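Local coordinates for protein disulfide-isomerase A4 (PDB 3EC3), which catalyses, in the endoplasmic reticulum, the rearrangement of disulfide bonds in proteins, this piece holding its noncatalytic thioredoxin-like domains, at residues Pro7-Ile11 with Phe57-Phe61; Leu12-Gln18 with Glu64-Leu69; Val27-Phe33 with Leu73-Met79; Met92-Asp96 with Tyr109-His113. The protein carries 1 engineered substitution. All coordinates share one frame; numbering follows the deposited sequence.

Contact 1: residues Pro7-Ile11 with Phe57-Phe61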
loop_
_atom_site.group_PDB
_atom_site.type_symbol
_atom_site.label_atom_id
_atom_site.label_comp_id
_atom_site.label_asym_id
_atom_site.label_seq_id
_atom_site.Cartn_x
_atom_site.Cartn_y
_atom_site.Cartn_z
ATOM N N PRO A 7 -12.618 -15.720 -10.082
ATOM C CA PRO A 7 -11.830 -14.524 -9.769
ATOM C C PRO A 7 -10.583 -14.842 -8.898
ATOM O O PRO A 7 -9.444 -14.512 -9.280
ATOM C CB PRO A 7 -12.840 -13.606 -9.084
ATOM C CG PRO A 7 -13.873 -14.522 -8.541
ATOM C CD PRO A 7 -13.983 -15.647 -9.536
ATOM N N SER A 8 -10.764 -15.569 -7.813
ATOM C CA SER A 8 -9.631 -15.957 -6.951
ATOM C C SER A 8 -8.883 -17.238 -7.393
ATOM O O SER A 8 -9.502 -18.272 -7.780
ATOM C CB SER A 8 -10.100 -16.055 -5.484
ATOM O OG SER A 8 -9.048 -16.531 -4.629
ATOM N N LYS A 9 -7.547 -17.193 -7.343
ATOM C CA LYS A 9 -6.754 -18.329 -7.801
ATOM C C LYS A 9 -6.250 -19.168 -6.657
ATOM O O LYS A 9 -5.808 -18.632 -5.636
ATOM C CB LYS A 9 -5.568 -17.801 -8.690
ATOM C CG LYS A 9 -5.004 -18.823 -9.614
ATOM C CD LYS A 9 -4.153 -18.160 -10.738
ATOM C CE LYS A 9 -3.824 -19.182 -11.773
ATOM N NZ LYS A 9 -2.944 -18.676 -12.850
ATOM N N GLU A 10 -6.274 -20.500 -6.788
ATOM C CA GLU A 10 -5.822 -21.336 -5.665
ATOM C C GLU A 10 -4.298 -21.290 -5.441
ATOM O O GLU A 10 -3.502 -21.283 -6.405
ATOM C CB GLU A 10 -6.298 -22.811 -5.795
ATOM C CG GLU A 10 -6.122 -23.628 -4.500
ATOM C CD GLU A 10 -6.654 -25.094 -4.616
ATOM O OE1 GLU A 10 -7.127 -25.434 -5.704
ATOM O OE2 GLU A 10 -6.556 -25.881 -3.650
ATOM N N ILE A 11 -3.909 -21.278 -4.177
ATOM C CA ILE A 11 -2.519 -21.389 -3.775
ATOM C C ILE A 11 -2.360 -22.835 -3.378
ATOM O O ILE A 11 -3.164 -23.326 -2.582
ATOM C CB ILE A 11 -2.225 -20.446 -2.582
ATOM C CG1 ILE A 11 -2.135 -19.006 -3.165
ATOM C CG2 ILE A 11 -0.950 -20.940 -1.828
ATOM C CD1 ILE A 11 -1.473 -17.935 -2.294
ATOM N N PHE A 57 -6.631 -11.819 -6.341
ATOM C CA PHE A 57 -7.135 -12.599 -5.200
ATOM C C PHE A 57 -6.652 -14.054 -5.213
ATOM O O PHE A 57 -6.594 -14.695 -6.306
ATOM C CB PHE A 57 -8.671 -12.571 -5.272
ATOM C CG PHE A 57 -9.254 -11.215 -4.995
ATOM C CD1 PHE A 57 -9.387 -10.278 -6.017
ATOM C CD2 PHE A 57 -9.680 -10.873 -3.710
ATOM C CE1 PHE A 57 -9.929 -9.014 -5.761
ATOM C CE2 PHE A 57 -10.254 -9.624 -3.449
ATOM C CZ PHE A 57 -10.357 -8.679 -4.489
ATOM N N HIS A 58 -6.329 -14.599 -4.032
ATOM C CA HIS A 58 -5.927 -15.984 -3.934
ATOM C C HIS A 58 -6.765 -16.637 -2.842
ATOM O O HIS A 58 -7.387 -15.914 -2.029
ATOM C CB HIS A 58 -4.458 -16.100 -3.577
ATOM C CG HIS A 58 -3.571 -15.379 -4.544
ATOM N ND1 HIS A 58 -3.019 -15.995 -5.641
ATOM C CD2 HIS A 58 -3.224 -14.068 -4.626
ATOM C CE1 HIS A 58 -2.317 -15.105 -6.337
ATOM N NE2 HIS A 58 -2.418 -13.927 -5.734
ATOM N N HIS A 59 -6.760 -17.966 -2.841
ATOM C CA HIS A 59 -7.450 -18.719 -1.770
ATOM C C HIS A 59 -6.732 -19.985 -1.477
ATOM O O HIS A 59 -5.953 -20.460 -2.281
ATOM C CB HIS A 59 -8.921 -19.005 -2.128
ATOM C CG HIS A 59 -9.095 -19.884 -3.324
ATOM N ND1 HIS A 59 -9.179 -19.391 -4.601
ATOM C CD2 HIS A 59 -9.218 -21.228 -3.431
ATOM C CE1 HIS A 59 -9.364 -20.390 -5.449
ATOM N NE2 HIS A 59 -9.405 -21.521 -4.761
ATOM N N THR A 60 -6.948 -20.527 -0.285
ATOM C CA THR A 60 -6.378 -21.811 0.020
ATOM C C THR A 60 -7.318 -22.593 0.926
ATOM O O THR A 60 -8.065 -21.997 1.735
ATOM C CB THR A 60 -4.958 -21.651 0.676
ATOM O OG1 THR A 60 -4.373 -22.943 0.826
ATOM C CG2 THR A 60 -5.046 -20.994 2.049
ATOM N N PHE A 61 -7.286 -23.906 0.793
ATOM C CA PHE A 61 -8.017 -24.760 1.711
ATOM C C PHE A 61 -7.045 -25.592 2.564
ATOM O O PHE A 61 -7.463 -26.537 3.230
ATOM C CB PHE A 61 -8.945 -25.700 0.928
ATOM C CG PHE A 61 -9.736 -25.023 -0.133
ATOM C CD1 PHE A 61 -9.621 -25.432 -1.464
ATOM C CD2 PHE A 61 -10.589 -23.966 0.189
ATOM C CE1 PHE A 61 -10.361 -24.805 -2.479
ATOM C CE2 PHE A 61 -11.362 -23.317 -0.825
ATOM C CZ PHE A 61 -11.240 -23.733 -2.140
HETATM O O HOH W 1 -7.468 -12.641 -8.962
HETATM O O HOH W 2 -2.220 -18.454 -6.665
HETATM O O HOH W 3 -10.056 -23.940 -6.002
HETATM O O HOH W 4 -5.870 -25.369 -1.297
#
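Ser-8 and His-59 are joined by a hydrogen bond between OG and ND1, 2.9 Å long. Either group could be the donor. The hydroxyl meets the imidazole at its edge, near the ring plane. His-59 has its CG between the backbone N and the carbonyl carbon (chi1 64°), and this folds the ring back over strand 9-10. Glu-10 CA then sits over one face of the ring, 3.6 Å above its plane. Glu-10 CB is 3.5 Å from His-59 NE2. Water 3 reaches the same NE2 at 2.8 Å, in the ring plane, so both ring nitrogens have polar partners. A leucine at His-59 would probably leave Ser-8 OG without this mate and water 3 without its ring nitrogen. Ile-11 works on the other side of the strand pair. Its CD1 packs 3.7 Å from His-58 CB, with CG1 alongside. The backbones pair as parallel strands. Lys-9 N donates to Phe-57 O, His-59 N to Lys-9 O, and Ile-11 N to His-59 O. Water 4 links Glu-10 OE2 to Phe-61 N. Strand 9-10 is an outer strand of its sheet, and strand 57-60 pairs on its far side with strand 28-32. Helix 39-51 covers Ser-8 and Phe-57, and its Gln-45 binds Ser-8 N. Ile-11 packs on helix 14-23.

Contact 2: residues Leu12-Gln18 with Glu64-Leu69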
loop_
_atom_site.group_PDB
_atom_site.type_symbol
_atom_site.label_atom_id
_atom_site.label_comp_id
_atom_site.label_asym_id
_atom_site.label_seq_id
_atom_site.Cartn_x
_atom_site.Cartn_y
_atom_site.Cartn_z
ATOM N N LEU A 12 -1.382 -23.523 -3.961
ATOM C CA LEU A 12 -1.184 -24.942 -3.713
ATOM C C LEU A 12 -0.117 -25.171 -2.634
ATOM O O LEU A 12 -0.197 -26.137 -1.881
ATOM C CB LEU A 12 -0.827 -25.704 -4.996
ATOM C CG LEU A 12 -1.733 -25.410 -6.182
ATOM C CD1 LEU A 12 -1.137 -26.038 -7.442
ATOM C CD2 LEU A 12 -3.146 -25.858 -5.881
ATOM N N THR A 13 0.899 -24.317 -2.563
ATOM C CA THR A 13 2.017 -24.615 -1.688
ATOM C C THR A 13 2.372 -23.456 -0.776
ATOM O O THR A 13 2.046 -22.274 -1.031
ATOM C CB THR A 13 3.283 -24.972 -2.487
ATOM O OG1 THR A 13 3.681 -23.839 -3.269
ATOM C CG2 THR A 13 3.070 -26.205 -3.391
ATOM N N LEU A 14 3.117 -23.785 0.269
ATOM C CA LEU A 14 3.604 -22.761 1.148
ATOM C C LEU A 14 4.592 -21.864 0.379
ATOM O O LEU A 14 4.624 -20.635 0.586
ATOM C CB LEU A 14 4.268 -23.411 2.360
ATOM C CG LEU A 14 3.930 -22.946 3.762
ATOM C CD1 LEU A 14 5.075 -23.392 4.684
ATOM C CD2 LEU A 14 3.750 -21.434 3.785
ATOM N N LYS A 15 5.368 -22.475 -0.526
ATOM C CA LYS A 15 6.385 -21.732 -1.308
ATOM C C LYS A 15 5.760 -20.612 -2.128
ATOM O O LYS A 15 6.384 -19.569 -2.321
ATOM C CB LYS A 15 7.200 -22.648 -2.227
ATOM C CG LYS A 15 8.279 -23.423 -1.490
ATOM C CD LYS A 15 9.273 -24.078 -2.446
ATOM C CE LYS A 15 10.344 -24.830 -1.666
ATOM N NZ LYS A 15 11.323 -25.488 -2.574
ATOM N N GLN A 16 4.551 -20.835 -2.638
ATOM C CA GLN A 16 3.810 -19.814 -3.383
ATOM C C GLN A 16 3.611 -18.570 -2.501
ATOM O O GLN A 16 3.845 -17.421 -2.932
ATOM C CB GLN A 16 2.462 -20.393 -3.826
ATOM C CG GLN A 16 1.526 -19.452 -4.629
ATOM C CD GLN A 16 1.876 -19.406 -6.123
ATOM O OE1 GLN A 16 2.980 -19.745 -6.534
ATOM N NE2 GLN A 16 0.905 -19.033 -6.942
ATOM N N VAL A 17 3.120 -18.793 -1.286
ATOM C CA VAL A 17 2.885 -17.649 -0.363
ATOM C C VAL A 17 4.205 -16.946 -0.012
ATOM O O VAL A 17 4.271 -15.732 -0.036
ATOM C CB VAL A 17 2.207 -18.118 0.934
ATOM C CG1 VAL A 17 1.935 -16.895 1.864
ATOM C CG2 VAL A 17 0.936 -18.863 0.626
ATOM N N GLN A 18 5.250 -17.711 0.286
ATOM C CA GLN A 18 6.602 -17.139 0.512
ATOM C C GLN A 18 7.100 -16.274 -0.650
ATOM O O GLN A 18 7.594 -15.160 -0.468
ATOM C CB GLN A 18 7.575 -18.265 0.866
ATOM C CG GLN A 18 7.202 -18.923 2.241
ATOM C CD GLN A 18 7.988 -20.210 2.544
ATOM O OE1 GLN A 18 8.249 -21.012 1.671
ATOM N NE2 GLN A 18 8.342 -20.401 3.809
ATOM N N GLU A 64 -2.122 -26.780 6.352
ATOM C CA GLU A 64 -0.689 -26.522 6.451
ATOM C C GLU A 64 -0.388 -25.028 6.294
ATOM O O GLU A 64 0.374 -24.427 7.076
ATOM C CB GLU A 64 0.051 -27.354 5.402
ATOM C CG GLU A 64 1.426 -26.805 4.967
ATOM C CD GLU A 64 2.067 -27.682 3.887
ATOM O OE1 GLU A 64 2.402 -27.151 2.809
ATOM O OE2 GLU A 64 2.193 -28.911 4.100
ATOM N N ILE A 65 -1.034 -24.402 5.305
ATOM C CA ILE A 65 -0.792 -22.996 5.086
ATOM C C ILE A 65 -1.461 -22.166 6.177
ATOM O O ILE A 65 -0.883 -21.178 6.633
ATOM C CB ILE A 65 -1.222 -22.568 3.638
ATOM C CG1 ILE A 65 -0.352 -23.330 2.601
ATOM C CG2 ILE A 65 -1.186 -21.022 3.514
ATOM C CD1 ILE A 65 -0.587 -22.928 1.153
ATOM N N ALA A 66 -2.658 -22.571 6.615
ATOM C CA ALA A 66 -3.350 -21.885 7.710
ATOM C C ALA A 66 -2.464 -21.904 8.973
ATOM O O ALA A 66 -2.253 -20.862 9.610
ATOM C CB ALA A 66 -4.708 -22.558 7.999
ATOM N N LYS A 67 -1.935 -23.080 9.300
ATOM C CA LYS A 67 -0.972 -23.230 10.443
ATOM C C LYS A 67 0.218 -22.291 10.315
ATOM O O LYS A 67 0.516 -21.512 11.249
ATOM C CB LYS A 67 -0.534 -24.703 10.596
ATOM C CG LYS A 67 -1.712 -25.609 10.875
ATOM C CD LYS A 67 -1.382 -27.109 11.054
ATOM C CE LYS A 67 -2.680 -27.916 11.151
ATOM N NZ LYS A 67 -2.460 -29.376 10.875
ATOM N N PHE A 68 0.887 -22.324 9.160
ATOM C CA PHE A 68 1.966 -21.369 8.874
ATOM C C PHE A 68 1.543 -19.930 9.108
ATOM O O PHE A 68 2.312 -19.146 9.680
ATOM C CB PHE A 68 2.513 -21.538 7.446
ATOM C CG PHE A 68 3.459 -20.452 7.012
ATOM C CD1 PHE A 68 3.007 -19.389 6.232
ATOM C CD2 PHE A 68 4.807 -20.496 7.366
ATOM C CE1 PHE A 68 3.901 -18.371 5.809
ATOM C CE2 PHE A 68 5.698 -19.480 6.956
ATOM C CZ PHE A 68 5.248 -18.425 6.182
ATOM N N LEU A 69 0.339 -19.572 8.665
ATOM C CA LEU A 69 -0.133 -18.194 8.765
ATOM C C LEU A 69 -0.679 -17.845 10.133
ATOM O O LEU A 69 -1.091 -16.703 10.359
ATOM C CB LEU A 69 -1.231 -17.910 7.751
ATOM C CG LEU A 69 -0.823 -17.964 6.287
ATOM C CD1 LEU A 69 -2.054 -17.660 5.448
ATOM C CD2 LEU A 69 0.331 -16.997 6.017
HETATM O O HOH W 5 -0.253 -26.382 1.201
#
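Helices 14-18 and 64-69 run side by side at 41°, their axes 10.7 Å apart, and come nearest at Leu-14 and Ile-65, whose CA atoms are 5.9 Å apart. Leu-14 has the main part on its side. Its CD2 lies over one face of the Phe-68 ring, 3.5 Å from the centroid and 22° off the ring normal, a CH-pi contact. The methyl is shifted toward the rim, and CD2 comes within 3.3 Å of Phe-68 CD1, so the fit is tight. Leu-14 chi1 is -132°, off a staggered position, so the torsion may be strained or imprecisely modelled. An alanine in place of Leu-14 is likely to open a gap over this ring face and leave the phenyl group freer to turn. Ile-65 points its CD1 at the turn before the first helix, 3.5 Å from Thr-13 O. Deeper in, Val-17 CG2 meets Ile-65 CG2 at 4.2 Å. Thr-13 is the N-cap of helix 14-23, and its OG1 accepts from Gln-16 N. Water 5 donates to both Leu-12 O and Glu-64 OE1 and bridges the two segments. No direct hydrogen bond joins them; they meet mainly by apolar packing. Two neighbouring helices on one face of the central sheet, as here, are a feature of the thioredoxin fold.

Contact 3: residues Val27-Phe33 with Leu73-Met79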
loop_
_atom_site.group_PDB
_atom_site.type_symbol
_atom_site.label_atom_id
_atom_site.label_comp_id
_atom_site.label_asym_id
_atom_site.label_seq_id
_atom_site.Cartn_x
_atom_site.Cartn_y
_atom_site.Cartn_z
ATOM N N VAL A 27 -0.460 -5.828 -2.432
ATOM C CA VAL A 27 -1.155 -6.516 -1.327
ATOM C C VAL A 27 -1.446 -7.972 -1.759
ATOM O O VAL A 27 -1.869 -8.225 -2.910
ATOM C CB VAL A 27 -2.407 -5.721 -0.828
ATOM C CG1 VAL A 27 -3.494 -5.538 -1.924
ATOM C CG2 VAL A 27 -3.028 -6.373 0.456
ATOM N N VAL A 28 -1.142 -8.905 -0.860
ATOM C CA VAL A 28 -1.475 -10.304 -0.992
ATOM C C VAL A 28 -2.816 -10.530 -0.278
ATOM O O VAL A 28 -2.898 -10.368 0.953
ATOM C CB VAL A 28 -0.415 -11.159 -0.299
ATOM C CG1 VAL A 28 -0.775 -12.662 -0.406
ATOM C CG2 VAL A 28 1.023 -10.827 -0.874
ATOM N N ILE A 29 -3.834 -10.920 -1.048
ATOM C CA ILE A 29 -5.146 -11.120 -0.517
ATOM C C ILE A 29 -5.439 -12.613 -0.559
ATOM O O ILE A 29 -5.434 -13.233 -1.643
ATOM C CB ILE A 29 -6.193 -10.341 -1.331
ATOM C CG1 ILE A 29 -5.821 -8.839 -1.381
ATOM C CG2 ILE A 29 -7.545 -10.511 -0.709
ATOM C CD1 ILE A 29 -6.664 -8.068 -2.466
ATOM N N LEU A 30 -5.659 -13.181 0.621
ATOM C CA LEU A 30 -5.761 -14.624 0.760
ATOM C C LEU A 30 -7.002 -15.058 1.514
ATOM O O LEU A 30 -7.079 -14.850 2.739
ATOM C CB LEU A 30 -4.556 -15.154 1.490
ATOM C CG LEU A 30 -4.525 -16.687 1.518
ATOM C CD1 LEU A 30 -4.531 -17.315 0.155
ATOM C CD2 LEU A 30 -3.283 -17.142 2.302
ATOM N N GLY A 31 -7.890 -15.759 0.828
ATOM C CA GLY A 31 -9.046 -16.397 1.496
ATOM C C GLY A 31 -8.639 -17.762 2.034
ATOM O O GLY A 31 -8.153 -18.618 1.268
ATOM N N VAL A 32 -8.870 -18.015 3.323
ATOM C CA VAL A 32 -8.468 -19.314 3.904
ATOM C C VAL A 32 -9.733 -20.021 4.363
ATOM O O VAL A 32 -10.345 -19.604 5.350
ATOM C CB VAL A 32 -7.537 -19.112 5.126
ATOM C CG1 VAL A 32 -7.098 -20.481 5.755
ATOM C CG2 VAL A 32 -6.272 -18.241 4.752
ATOM N N PHE A 33 -10.083 -21.103 3.693
ATOM C CA PHE A 33 -11.398 -21.746 3.833
ATOM C C PHE A 33 -11.290 -23.236 3.961
ATOM O O PHE A 33 -10.229 -23.795 3.746
ATOM C CB PHE A 33 -12.320 -21.284 2.691
ATOM C CG PHE A 33 -12.619 -19.803 2.780
ATOM C CD1 PHE A 33 -11.998 -18.905 1.900
ATOM C CD2 PHE A 33 -13.438 -19.310 3.825
ATOM C CE1 PHE A 33 -12.233 -17.523 2.005
ATOM C CE2 PHE A 33 -13.666 -17.934 3.956
ATOM C CZ PHE A 33 -13.053 -17.033 3.040
ATOM N N LEU A 73 -9.353 -21.746 9.919
ATOM C CA LEU A 73 -10.016 -21.686 8.608
ATOM C C LEU A 73 -11.179 -20.705 8.725
ATOM O O LEU A 73 -11.706 -20.473 9.833
ATOM C CB LEU A 73 -10.458 -23.098 8.131
ATOM C CG LEU A 73 -9.324 -24.140 7.950
ATOM C CD1 LEU A 73 -9.844 -25.568 7.671
ATOM C CD2 LEU A 73 -8.307 -23.738 6.900
ATOM N N GLY A 74 -11.577 -20.099 7.620
ATOM C CA GLY A 74 -12.753 -19.228 7.598
ATOM C C GLY A 74 -12.364 -17.782 7.752
ATOM O O GLY A 74 -13.004 -17.032 8.492
ATOM N N LYS A 75 -11.285 -17.394 7.075
ATOM C CA LYS A 75 -10.729 -16.066 7.233
ATOM C C LYS A 75 -10.319 -15.426 5.900
ATOM O O LYS A 75 -9.898 -16.096 4.953
ATOM C CB LYS A 75 -9.465 -16.110 8.135
ATOM C CG LYS A 75 -9.614 -16.836 9.512
ATOM C CD LYS A 75 -10.368 -16.019 10.501
ATOM C CE LYS A 75 -10.516 -16.751 11.829
ATOM N NZ LYS A 75 -11.727 -16.209 12.505
ATOM N N LEU A 76 -10.370 -14.105 5.852
ATOM C CA LEU A 76 -9.743 -13.369 4.783
ATOM C C LEU A 76 -8.470 -12.737 5.396
ATOM O O LEU A 76 -8.547 -12.077 6.440
ATOM C CB LEU A 76 -10.724 -12.284 4.359
ATOM C CG LEU A 76 -10.573 -11.386 3.134
ATOM C CD1 LEU A 76 -10.677 -9.908 3.480
ATOM C CD2 LEU A 76 -9.437 -11.773 2.163
ATOM N N VAL A 77 -7.312 -12.922 4.757
ATOM C CA VAL A 77 -6.053 -12.486 5.337
ATOM C C VAL A 77 -5.444 -11.559 4.282
ATOM O O VAL A 77 -5.377 -11.926 3.113
ATOM C CB VAL A 77 -5.115 -13.686 5.606
ATOM C CG1 VAL A 77 -3.773 -13.197 6.118
ATOM C CG2 VAL A 77 -5.776 -14.709 6.590
ATOM N N LEU A 78 -5.016 -10.370 4.695
ATOM C CA LEU A 78 -4.336 -9.448 3.796
ATOM C C LEU A 78 -2.957 -9.207 4.376
ATOM O O LEU A 78 -2.827 -8.869 5.593
ATOM C CB LEU A 78 -5.067 -8.117 3.704
ATOM C CG LEU A 78 -6.060 -7.964 2.533
ATOM C CD1 LEU A 78 -7.291 -8.651 2.918
ATOM C CD2 LEU A 78 -6.332 -6.436 2.274
HETATM N N MSE A 79 -1.948 -9.370 3.532
HETATM C CA MSE A 79 -0.586 -9.189 3.944
HETATM C C MSE A 79 0.135 -8.338 2.920
HETATM O O MSE A 79 -0.257 -8.302 1.750
HETATM C CB MSE A 79 0.086 -10.548 4.054
HETATM C CG MSE A 79 -0.515 -11.414 5.131
HETATM SE SE MSE A 79 0.304 -13.189 5.100
HETATM C CE MSE A 79 -0.692 -13.901 3.581
#
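Val-32 O is gripped by two backbone donors across the strands, Gly-74 N at 2.6 Å and Lys-75 N at 3.0 Å. Two residues stand against one, Gly-74 and Lys-75 opposite Val-32, a G1 beta bulge. Gly-74 has a positive phi (96°), and a CB there would run into the carbonyl O of Leu-73. Val-32 N returns a bond to Lys-75 O at 2.7 Å. Beyond the bulge the strands are regular and antiparallel. Val-28 with Met-79 and Leu-30 with Val-77 are hydrogen-bonded pairs, each with two bonds. Ile-29 with Leu-78 and Gly-31 with Leu-76 are the non-hydrogen-bonded pairs between them. The Phe-33 ring fills the place where a side chain on Gly-31 would stand, and its CD2 lies 3.8 Å from Gly-74 CA. Ile-29 and Leu-76 lie side by side, CG2 to CD2 3.7 Å. On the other face Val-32 CG1 meets Leu-73 CD2 at 3.7 Å, the two side chains crossing at about a right angle. Met-79, a selenomethionine, bends at chi3 (-78°) and sets its CE 4.2 Å from Val-28 CG1. Lys-75 NZ makes a salt bridge with Asp-96 OD1 of strand 93-96. Helix 63-69 covers the face of Leu-30, Val-32 and Met-79. Helices 39-51 and 103-113 cover the face of Ile-29 and Leu-76, and strand 57-60 flanks strand 28-32.

Contact 4: residues Met92-Asp96 with Tyr109-His113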
loop_
_atom_site.group_PDB
_atom_site.type_symbol
_atom_site.label_atom_id
_atom_site.label_comp_id
_atom_site.label_asym_id
_atom_site.label_seq_id
_atom_site.Cartn_x
_atom_site.Cartn_y
_atom_site.Cartn_z
HETATM N N MSE A 92 -0.322 -9.177 9.347
HETATM C CA MSE A 92 -1.550 -9.568 8.680
HETATM C C MSE A 92 -2.730 -8.844 9.219
HETATM O O MSE A 92 -2.798 -8.565 10.424
HETATM C CB MSE A 92 -1.785 -11.089 8.723
HETATM C CG MSE A 92 -1.300 -11.845 9.911
HETATM SE SE MSE A 92 -1.510 -13.772 9.331
HETATM C CE MSE A 92 0.326 -14.088 8.964
ATOM N N HIS A 93 -3.648 -8.505 8.326
ATOM C CA HIS A 93 -4.981 -8.078 8.741
ATOM C C HIS A 93 -5.915 -9.238 8.460
ATOM O O HIS A 93 -5.937 -9.726 7.336
ATOM C CB HIS A 93 -5.380 -6.839 7.968
ATOM C CG HIS A 93 -4.784 -5.581 8.542
ATOM N ND1 HIS A 93 -3.641 -5.011 8.045
ATOM C CD2 HIS A 93 -5.186 -4.791 9.560
ATOM C CE1 HIS A 93 -3.367 -3.903 8.716
ATOM N NE2 HIS A 93 -4.292 -3.742 9.637
ATOM N N VAL A 94 -6.670 -9.672 9.484
ATOM C CA VAL A 94 -7.474 -10.882 9.409
ATOM C C VAL A 94 -8.946 -10.568 9.705
ATOM O O VAL A 94 -9.253 -9.914 10.729
ATOM C CB VAL A 94 -6.946 -11.952 10.400
ATOM C CG1 VAL A 94 -7.774 -13.223 10.321
ATOM C CG2 VAL A 94 -5.468 -12.286 10.091
HETATM N N MSE A 95 -9.837 -10.978 8.799
HETATM C CA MSE A 95 -11.279 -10.773 8.952
HETATM C C MSE A 95 -11.981 -12.124 8.940
HETATM O O MSE A 95 -11.660 -12.970 8.116
HETATM C CB MSE A 95 -11.840 -9.920 7.821
HETATM C CG MSE A 95 -13.354 -9.700 7.914
HETATM SE SE MSE A 95 -13.967 -8.715 6.362
HETATM C CE MSE A 95 -13.560 -9.836 5.119
ATOM N N ASP A 96 -12.911 -12.323 9.877
ATOM C CA ASP A 96 -13.748 -13.531 9.883
ATOM C C ASP A 96 -14.651 -13.492 8.680
ATOM O O ASP A 96 -15.242 -12.454 8.396
ATOM C CB ASP A 96 -14.644 -13.615 11.152
ATOM C CG ASP A 96 -13.844 -13.694 12.454
ATOM O OD1 ASP A 96 -12.596 -13.852 12.399
ATOM O OD2 ASP A 96 -14.466 -13.610 13.557
ATOM N N TYR A 109 -13.409 -4.282 3.484
ATOM C CA TYR A 109 -12.190 -4.591 4.265
ATOM C C TYR A 109 -10.937 -4.607 3.364
ATOM O O TYR A 109 -9.855 -4.118 3.757
ATOM C CB TYR A 109 -12.340 -5.949 4.945
ATOM C CG TYR A 109 -11.324 -6.278 6.016
ATOM C CD1 TYR A 109 -10.203 -7.027 5.720
ATOM C CD2 TYR A 109 -11.514 -5.856 7.332
ATOM C CE1 TYR A 109 -9.279 -7.361 6.700
ATOM C CE2 TYR A 109 -10.605 -6.171 8.319
ATOM C CZ TYR A 109 -9.485 -6.927 7.987
ATOM O OH TYR A 109 -8.567 -7.240 8.952
ATOM N N VAL A 110 -11.076 -5.192 2.176
ATOM C CA VAL A 110 -9.985 -5.222 1.183
ATOM C C VAL A 110 -9.600 -3.799 0.782
ATOM O O VAL A 110 -8.446 -3.449 0.786
ATOM C CB VAL A 110 -10.391 -6.050 -0.075
ATOM C CG1 VAL A 110 -9.358 -5.880 -1.162
ATOM C CG2 VAL A 110 -10.556 -7.532 0.298
ATOM N N VAL A 111 -10.585 -2.964 0.450
ATOM C CA VAL A 111 -10.270 -1.583 0.041
ATOM C C VAL A 111 -9.605 -0.840 1.212
ATOM O O VAL A 111 -8.538 -0.264 1.044
ATOM C CB VAL A 111 -11.509 -0.830 -0.553
ATOM C CG1 VAL A 111 -11.190 0.662 -0.839
ATOM C CG2 VAL A 111 -11.984 -1.517 -1.849
ATOM N N LYS A 112 -10.198 -0.942 2.388
ATOM C CA LYS A 112 -9.675 -0.323 3.589
ATOM C C LYS A 112 -8.217 -0.676 3.827
ATOM O O LYS A 112 -7.391 0.223 4.059
ATOM C CB LYS A 112 -10.529 -0.715 4.802
ATOM C CG LYS A 112 -9.995 -0.160 6.130
ATOM C CD LYS A 112 -11.012 -0.258 7.228
ATOM C CE LYS A 112 -10.446 0.243 8.555
ATOM N NZ LYS A 112 -11.412 -0.051 9.682
ATOM N N HIS A 113 -7.888 -1.969 3.748
ATOM C CA HIS A 113 -6.570 -2.466 4.149
ATOM C C HIS A 113 -5.562 -2.799 3.052
ATOM O O HIS A 113 -4.508 -3.339 3.325
ATOM C CB HIS A 113 -6.715 -3.677 5.083
ATOM C CG HIS A 113 -7.253 -3.307 6.421
ATOM N ND1 HIS A 113 -8.505 -3.682 6.855
ATOM C CD2 HIS A 113 -6.733 -2.523 7.398
ATOM C CE1 HIS A 113 -8.724 -3.172 8.054
ATOM N NE2 HIS A 113 -7.660 -2.474 8.408
#
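The Tyr-109 ring is sandwiched between Met-95 and His-113. Met-95 CB lies over the centre of one face, 3.7 Å from the centroid, a CH-pi contact. His-113 ND1 lies over the centre of the opposite face, 3.4 Å above the plane. This is the last helix of the first thioredoxin-like domain packed on the outer strand 93-96 of its sheet. The His-113 ring is covered on both faces as well. His-93 takes one face in an offset stack, with centroids 4.1 Å apart and planes at 23°. Lys-112 CG takes the other. At the edge of His-113, in its plane, is Tyr-109 CG. The ND1 of His-113 also makes a weak hydrogen bond to Tyr-109 O within the helix, one turn back. His-93 CB stands 3.4 Å from Tyr-109 OH, so the strand residue touches both aromatic groups of the helix. Strand 75-79 lies next to strand 93-96, and its Leu-76 also packs on Tyr-109. Met-95, a selenomethionine, makes a Met-aromatic contact in which SE approaches the ring obliquely. With its CG anti to the backbone N (chi1 179°), the Met-95 chain passes along the ring, and SE comes 3.5 Å from Tyr-109 CB.

Overall arrangement
Contacts 1 to 3 cross along the chain, since their segments alternate. From the N terminus, strand 9-10, helix 14-23 and strand 28-32 each meet a partner 40 to 46 residues further on. Contact 1 closes its loop at strand 57-60, contact 2 at helix 63-69 and contact 3 at strand 75-79. Contact 4 comes after these in series and closes a short loop between strand 93-96 and helix 103-113. Contacts 1 and 3 share a sheet through strands 57-60 and 28-32. Contact 2 covers one face of it, with Leu-69 packing on Leu-30. Strand 93-96 of contact 4 pairs with strand 75-79 of contact 3 and ends the sheet, and helix 103-113 packs against it.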